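Putative sugar ABC transport system, substrate-binding protein (Bordetella parapertussis, PDB 5IX8) probably binds a carbohydrate in the periplasm as the substrate-binding component of an ABC transporter. Local coordinates at residues E47-G55 and Q66-V75. Sequence-based numbering, arbitrary orientation.
Sequences EVVQVAVAG and QLQSFKTLGV
Strand 47-53, at one edge of the parallel sheet of the first lobe, packs against the helix that follows it, with Q66 meeting A52 and V53 at one end and L73 meeting V49 at the other. The Q66 carboxamide lies over the methyl of A52, CD 3.5 Å from CB, and continues to the end of the strand. There its NE2 gives a nearly straight hydrogen bond to V53 O (2.8 Å, 169°). The acceptor lies in the plane of the amide, but the nitrogen sits well above the carbonyl plane of V53. OE1 accepts from T21 OG1 on the neighbouring strand 17-22, so both ends of the amide are held and its flip is fixed.

Strand, helix 60-73 and the next sheet strand, 77-80, form a beta-alpha-beta crossover of the Rossmann-like periplasmic binding protein fold; 17-22 lies between the two strands. Midway along, Q50 points toward the helix, CG anti to the backbone N (chi1 -172°) and the chain extended. Its OE1 meets the edge of the F70 ring in plane, 3.4 Å from CE1. Q66 O sits above one face of that ring, offset toward its rim, and accepts from both F70 N and S69 OG. Near the helix end V49 CG1 touches L73 CD1 at 4.0 Å, and V75 CG1 approaches V49 CB just after G74, whose positive phi closes the helix in a Schellman motif.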
ATOM      1  N   GLU A  47       9.878  -3.377  21.502  1.00 12.45           N
ATOM      2  CA  GLU A  47       9.113  -2.251  22.027  1.00 14.84           C
ATOM      3  C   GLU A  47       8.780  -1.285  20.899  1.00 14.96           C
ATOM      4  O   GLU A  47       9.677  -0.838  20.172  1.00 16.26           O
ATOM      5  CB  GLU A  47       9.911  -1.524  23.105  1.00 18.29           C
ATOM      6  CG  GLU A  47       9.176  -0.382  23.733  1.00 22.46           C
ATOM      7  CD  GLU A  47      10.022   0.352  24.754  1.00 27.46           C
ATOM      8  OE1 GLU A  47      11.107  -0.154  25.103  1.00 28.18           O
ATOM      9  OE2 GLU A  47       9.608   1.438  25.206  1.00 30.53           O
ATOM     10  N   VAL A  48       7.500  -0.970  20.745  1.00 14.35           N
ATOM     11  CA  VAL A  48       7.058   0.068  19.823  1.00 15.48           C
ATOM     12  C   VAL A  48       6.843   1.316  20.659  1.00 16.33           C
ATOM     13  O   VAL A  48       5.912   1.387  21.471  1.00 18.35           O
ATOM     14  CB  VAL A  48       5.786  -0.339  19.081  1.00 16.63           C
ATOM     15  CG1 VAL A  48       5.333   0.781  18.095  1.00 15.27           C
ATOM     16  CG2 VAL A  48       6.020  -1.698  18.389  1.00 17.82           C
ATOM     17  N   VAL A  49       7.731   2.290  20.494  1.00 15.77           N
ATOM     18  CA  VAL A  49       7.689   3.460  21.368  1.00 17.08           C
ATOM     19  C   VAL A  49       6.590   4.427  20.952  1.00 17.82           C
ATOM     20  O   VAL A  49       5.956   5.077  21.799  1.00 19.76           O
ATOM     21  CB  VAL A  49       9.058   4.149  21.361  1.00 19.56           C
ATOM     22  CG1 VAL A  49       9.010   5.442  22.156  1.00 22.26           C
ATOM     23  CG2 VAL A  49      10.078   3.196  21.901  1.00 21.20           C
ATOM     24  N   GLN A  50       6.336   4.533  19.659  1.00 18.73           N
ATOM     25  CA  GLN A  50       5.367   5.501  19.187  1.00 20.07           C
ATOM     26  C   GLN A  50       4.929   5.089  17.799  1.00 19.65           C
ATOM     27  O   GLN A  50       5.751   4.611  17.010  1.00 18.34           O
ATOM     28  CB  GLN A  50       5.994   6.897  19.166  1.00 24.30           C
ATOM     29  CG  GLN A  50       5.024   7.972  18.880  1.00 28.05           C
ATOM     30  CD  GLN A  50       5.677   9.324  18.945  1.00 32.01           C
ATOM     31  OE1 GLN A  50       6.116   9.854  17.933  1.00 34.82           O
ATOM     32  NE2 GLN A  50       5.745   9.895  20.145  1.00 33.26           N
ATOM     33  N   VAL A  51       3.642   5.273  17.515  1.00 20.38           N
ATOM     34  CA  VAL A  51       3.115   5.263  16.156  1.00 19.70           C
ATOM     35  C   VAL A  51       2.569   6.652  15.881  1.00 19.69           C
ATOM     36  O   VAL A  51       1.727   7.155  16.637  1.00 21.70           O
ATOM     37  CB  VAL A  51       2.027   4.208  15.963  1.00 19.03           C
ATOM     38  CG1 VAL A  51       1.539   4.252  14.533  1.00 18.76           C
ATOM     39  CG2 VAL A  51       2.553   2.824  16.317  1.00 19.86           C
ATOM     40  N   ALA A  52       3.084   7.293  14.840  1.00 16.48           N
ATOM     41  CA  ALA A  52       2.692   8.645  14.493  1.00 16.29           C
ATOM     42  C   ALA A  52       2.163   8.661  13.068  1.00 16.87           C
ATOM     43  O   ALA A  52       2.433   7.742  12.285  1.00 17.31           O
ATOM     44  CB  ALA A  52       3.873   9.593  14.632  1.00 16.72           C
ATOM     45  N   VAL A  53       1.399   9.710  12.733  1.00 16.86           N
ATOM     46  CA  VAL A  53       0.870   9.860  11.376  1.00 17.39           C
ATOM     47  C   VAL A  53       1.231  11.222  10.816  1.00 17.32           C
ATOM     48  O   VAL A  53       1.213  12.233  11.526  1.00 18.60           O
ATOM     49  CB  VAL A  53      -0.661   9.647  11.269  1.00 18.16           C
ATOM     50  CG1 VAL A  53      -1.042   8.232  11.718  1.00 18.64           C
ATOM     51  CG2 VAL A  53      -1.462  10.723  12.025  1.00 19.87           C
ATOM     52  N   ALA A  54       1.566  11.235   9.528  1.00 15.91           N
ATOM     53  CA  ALA A  54       1.729  12.503   8.817  1.00 15.78           C
ATOM     54  C   ALA A  54       0.435  13.291   8.820  1.00 17.64           C
ATOM     55  O   ALA A  54       0.448  14.520   8.952  1.00 19.79           O
ATOM     56  CB  ALA A  54       2.165  12.256   7.366  1.00 16.05           C
ATOM     57  N   GLY A  55      -0.683  12.599   8.598  1.00 17.00           N
ATOM     58  CA  GLY A  55      -2.015  13.172   8.598  1.00 17.90           C
ATOM     59  C   GLY A  55      -2.620  13.247   7.220  1.00 18.98           C
ATOM     60  O   GLY A  55      -3.852  13.181   7.085  1.00 21.18           O
ATOM     61  N   GLN A  66       8.566  14.091  13.239  1.00 17.82           N
ATOM     62  CA  GLN A  66       8.362  12.829  13.944  1.00 18.37           C
ATOM     63  C   GLN A  66       9.627  11.986  13.922  1.00 18.15           C
ATOM     64  O   GLN A  66       9.994  11.386  14.936  1.00 20.01           O
ATOM     65  CB  GLN A  66       7.188  12.062  13.333  1.00 17.36           C
ATOM     66  CG  GLN A  66       5.850  12.735  13.670  1.00 17.16           C
ATOM     67  CD  GLN A  66       4.754  12.361  12.723  1.00 17.67           C
ATOM     68  OE1 GLN A  66       4.973  11.584  11.783  1.00 18.95           O
ATOM     69  NE2 GLN A  66       3.552  12.915  12.952  1.00 18.61           N
ATOM     70  N   LEU A  67      10.296  11.913  12.774  1.00 17.43           N
ATOM     71  CA  LEU A  67      11.529  11.137  12.692  1.00 16.32           C
ATOM     72  C   LEU A  67      12.603  11.738  13.593  1.00 17.82           C
ATOM     73  O   LEU A  67      13.332  11.017  14.272  1.00 17.84           O
ATOM     74  CB  LEU A  67      11.999  11.084  11.238  1.00 15.62           C
ATOM     75  CG  LEU A  67      11.065  10.244  10.347  1.00 16.16           C
ATOM     76  CD1 LEU A  67      11.262  10.539   8.841  1.00 17.67           C
ATOM     77  CD2 LEU A  67      11.278   8.758  10.622  1.00 16.12           C
ATOM     78  N   GLN A  68      12.678  13.070  13.645  1.00 19.46           N
ATOM     79  CA  GLN A  68      13.612  13.717  14.557  1.00 23.88           C
ATOM     80  C   GLN A  68      13.311  13.388  16.010  1.00 24.28           C
ATOM     81  O   GLN A  68      14.234  13.152  16.801  1.00 25.91           O
ATOM     82  CB  GLN A  68      13.584  15.220  14.316  1.00 26.95           C
ATOM     83  CG  GLN A  68      14.301  15.562  13.025  1.00 30.28           C
ATOM     84  CD  GLN A  68      15.792  15.329  13.158  1.00 33.38           C
ATOM     85  OE1 GLN A  68      16.385  15.597  14.227  1.00 34.02           O
ATOM     86  NE2 GLN A  68      16.415  14.808  12.088  1.00 33.67           N
ATOM     87  N   SER A  69      12.033  13.334  16.383  1.00 24.19           N
ATOM     88  CA  SER A  69      11.715  13.014  17.773  1.00 26.16           C
ATOM     89  C   SER A  69      12.084  11.575  18.125  1.00 25.08           C
ATOM     90  O   SER A  69      12.355  11.272  19.301  1.00 25.58           O
ATOM     91  CB  SER A  69      10.238  13.259  18.051  1.00 27.98           C
ATOM     92  OG  SER A  69       9.461  12.261  17.432  1.00 30.99           O
ATOM     93  N   PHE A  70      12.100  10.674  17.138  1.00 23.93           N
ATOM     94  CA  PHE A  70      12.558   9.313  17.414  1.00 23.87           C
ATOM     95  C   PHE A  70      14.016   9.300  17.864  1.00 25.39           C
ATOM     96  O   PHE A  70      14.422   8.424  18.637  1.00 24.51           O
ATOM     97  CB  PHE A  70      12.395   8.424  16.179  1.00 23.72           C
ATOM     98  CG  PHE A  70      10.958   8.212  15.727  1.00 23.27           C
ATOM     99  CD1 PHE A  70       9.869   8.568  16.521  1.00 23.10           C
ATOM    100  CD2 PHE A  70      10.709   7.621  14.492  1.00 22.09           C
ATOM    101  CE1 PHE A  70       8.564   8.351  16.078  1.00 22.78           C
ATOM    102  CE2 PHE A  70       9.419   7.387  14.057  1.00 22.00           C
ATOM    103  CZ  PHE A  70       8.339   7.773  14.841  1.00 22.32           C
ATOM    104  N   LYS A  71      14.814  10.256  17.388  1.00 27.23           N
ATOM    105  CA  LYS A  71      16.206  10.365  17.809  1.00 30.07           C
ATOM    106  C   LYS A  71      16.306  10.564  19.310  1.00 31.52           C
ATOM    107  O   LYS A  71      17.118   9.926  19.988  1.00 32.54           O
ATOM    108  CB  LYS A  71      16.876  11.531  17.080  1.00 31.77           C
ATOM    109  CG  LYS A  71      18.127  11.185  16.321  1.00 32.39           C
ATOM    110  CD  LYS A  71      18.999  12.426  16.038  1.00 33.18           C
ATOM    111  CE  LYS A  71      18.435  13.317  14.962  1.00 32.98           C
ATOM    112  NZ  LYS A  71      19.401  14.419  14.579  1.00 33.02           N
ATOM    113  N   THR A  72      15.489  11.472  19.841  1.00 32.03           N
ATOM    114  CA  THR A  72      15.487  11.748  21.262  1.00 32.44           C
ATOM    115  C   THR A  72      14.919  10.592  22.063  1.00 31.28           C
ATOM    116  O   THR A  72      15.287  10.416  23.226  1.00 31.55           O
ATOM    117  CB  THR A  72      14.687  13.016  21.513  1.00 34.29           C
ATOM    118  OG1 THR A  72      14.990  13.959  20.475  1.00 35.87           O
ATOM    119  CG2 THR A  72      15.027  13.591  22.861  1.00 34.62           C
ATOM    120  N   LEU A  73      14.019   9.800  21.477  1.00 29.05           N
ATOM    121  CA  LEU A  73      13.434   8.688  22.210  1.00 27.89           C
ATOM    122  C   LEU A  73      14.323   7.459  22.205  1.00 27.68           C
ATOM    123  O   LEU A  73      13.976   6.461  22.834  1.00 29.33           O
ATOM    124  CB  LEU A  73      12.068   8.324  21.633  1.00 28.56           C
ATOM    125  CG  LEU A  73      11.017   9.415  21.781  1.00 29.61           C
ATOM    126  CD1 LEU A  73       9.829   9.131  20.895  1.00 30.52           C
ATOM    127  CD2 LEU A  73      10.588   9.581  23.239  1.00 30.37           C
ATOM    128  N   GLY A  74      15.450   7.501  21.508  1.00 27.12           N
ATOM    129  CA  GLY A  74      16.368   6.376  21.531  1.00 26.13           C
ATOM    130  C   GLY A  74      15.868   5.151  20.799  1.00 23.28           C
ATOM    131  O   GLY A  74      16.212   4.020  21.168  1.00 24.84           O
ATOM    132  N   VAL A  75      15.069   5.336  19.765  1.00 20.11           N
ATOM    133  CA  VAL A  75      14.686   4.175  18.977  1.00 17.20           C
ATOM    134  C   VAL A  75      15.911   3.601  18.262  1.00 16.34           C
ATOM    135  O   VAL A  75      16.915   4.278  18.034  1.00 17.14           O
ATOM    136  CB  VAL A  75      13.567   4.521  17.985  1.00 18.40           C
ATOM    137  CG1 VAL A  75      12.413   5.232  18.681  1.00 17.09           C
ATOM    138  CG2 VAL A  75      14.080   5.318  16.836  1.00 19.60           C
TER